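Local coordinates for CCHC-type domain-containing protein (Trypanosoma brucei brucei, PDB 7C45) that binds oligouridine RNA and two kinds of metal ion, calcium and zinc, and probably trims guide RNAs as a 3'-5' exoribonuclease, at residues Trp175-Arg178 with Pro179-Asp182. Sequence-based numbering, arbitrary orientation.
Sequences WDIR and PLPD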
# COMPACT_ATOMS: atom_id res chain seq x y z
N TRP A 175 -3.42 15.56 -12.21
CA TRP A 175 -4.15 14.42 -12.75
C TRP A 175 -5.42 14.82 -13.48
O TRP A 175 -6.24 13.95 -13.81
CB TRP A 175 -4.47 13.43 -11.62
CG TRP A 175 -3.23 12.78 -11.09
CD1 TRP A 175 -2.55 13.11 -9.95
CD2 TRP A 175 -2.48 11.72 -11.70
NE1 TRP A 175 -1.45 12.31 -9.80
CE2 TRP A 175 -1.37 11.46 -10.87
CE3 TRP A 175 -2.65 10.97 -12.87
CZ2 TRP A 175 -0.44 10.47 -11.16
CZ3 TRP A 175 -1.72 10.00 -13.18
CH2 TRP A 175 -0.63 9.74 -12.32
N ASP A 176 -5.59 16.11 -13.77
CA ASP A 176 -6.75 16.57 -14.51
C ASP A 176 -6.58 16.51 -16.02
O ASP A 176 -7.58 16.55 -16.74
CB ASP A 176 -7.10 18.01 -14.11
CG ASP A 176 -5.94 18.99 -14.35
OD1 ASP A 176 -4.76 18.64 -14.14
OD2 ASP A 176 -6.25 20.12 -14.72
N ILE A 177 -5.35 16.45 -16.51
CA ILE A 177 -5.13 16.59 -17.95
C ILE A 177 -5.62 15.34 -18.66
O ILE A 177 -5.47 14.22 -18.16
CB ILE A 177 -3.65 16.86 -18.27
CG1 ILE A 177 -2.76 15.75 -17.70
CG2 ILE A 177 -3.21 18.21 -17.75
CD1 ILE A 177 -1.34 15.83 -18.20
N ARG A 178 -6.23 15.55 -19.82
CA ARG A 178 -6.65 14.44 -20.68
C ARG A 178 -6.29 14.77 -22.13
O ARG A 178 -6.47 15.90 -22.58
CB ARG A 178 -8.15 14.17 -20.57
CG ARG A 178 -8.59 13.55 -19.25
CD ARG A 178 -7.89 12.22 -19.00
NE ARG A 178 -8.38 11.57 -17.79
CZ ARG A 178 -7.99 11.88 -16.55
NH1 ARG A 178 -7.09 12.83 -16.36
NH2 ARG A 178 -8.49 11.23 -15.52
N PRO A 179 -5.74 13.81 -22.85
CA PRO A 179 -5.36 12.48 -22.41
C PRO A 179 -4.19 12.54 -21.44
O PRO A 179 -3.41 13.48 -21.51
CB PRO A 179 -4.93 11.78 -23.70
CG PRO A 179 -4.47 12.92 -24.57
CD PRO A 179 -5.38 14.05 -24.25
N LEU A 180 -4.11 11.56 -20.54
CA LEU A 180 -2.94 11.46 -19.68
C LEU A 180 -1.76 10.94 -20.49
O LEU A 180 -1.89 9.92 -21.19
CB LEU A 180 -3.23 10.53 -18.51
CG LEU A 180 -4.19 11.08 -17.43
CD1 LEU A 180 -4.74 9.95 -16.57
CD2 LEU A 180 -3.49 12.13 -16.57
N PRO A 181 -0.60 11.59 -20.43
CA PRO A 181 0.57 11.06 -21.14
C PRO A 181 0.91 9.65 -20.67
O PRO A 181 0.59 9.26 -19.54
CB PRO A 181 1.68 12.05 -20.79
CG PRO A 181 0.97 13.29 -20.44
CD PRO A 181 -0.28 12.84 -19.74
N ASP A 182 1.56 8.89 -21.55
CA ASP A 182 1.92 7.52 -21.22
C ASP A 182 2.65 7.41 -19.88
O ASP A 182 2.36 6.51 -19.09
CB ASP A 182 2.79 6.93 -22.34
CG ASP A 182 2.07 6.90 -23.65
OD1 ASP A 182 0.84 7.11 -23.65
OD2 ASP A 182 2.74 6.64 -24.68
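The isobutyl group of L180 is the bump of this turn, set among the indole of W175, the side chain of I177 and the guanidinium of R178. Its CD1 sits over the centre of one face of the guanidinium, 3.7 Å above the plane, while L180 CG lies 3.6 Å from R178 NH1; the two side chains run alongside each other, pointing the same way. The other branch, CD2, lies 3.3 Å from I177 O and meets W175 CE3 obliquely at 4.0 Å and I177 CG1 at 3.9 Å. A second fit lies beside it: CD1 of I177 rests on P181 CD at 3.5 Å, since chi1 of 57° sets CG1 between the backbone N and carbonyl carbon and chi2 of 170° extends the branch, the two side chains crossing at about a right angle.

R178 bends back at chi2 (-59°), and its NH1 grips two carbonyls nearly in the guanidinium plane: W175 O at 2.9 Å and I177 O at 2.8 Å, both met from above the carbonyl plane. With NE in a salt bridge to D74 and NH2 hydrogen-bonded to S58 OG, these bonds fix the rotation of the guanidinium, on whose face L180 lies.

L59 of strand 57-64 packs against W175, R178 and L180, and W175 also touches an RNA phosphate near the calcium ligand E43. The arrangement is a type VIb beta turn, I177-L180, with cis P179 third, leading to P181, N-cap of helix 182-202, which carries calcium ligand D191 in this DEDD-type, RNase H-like exonuclease fold.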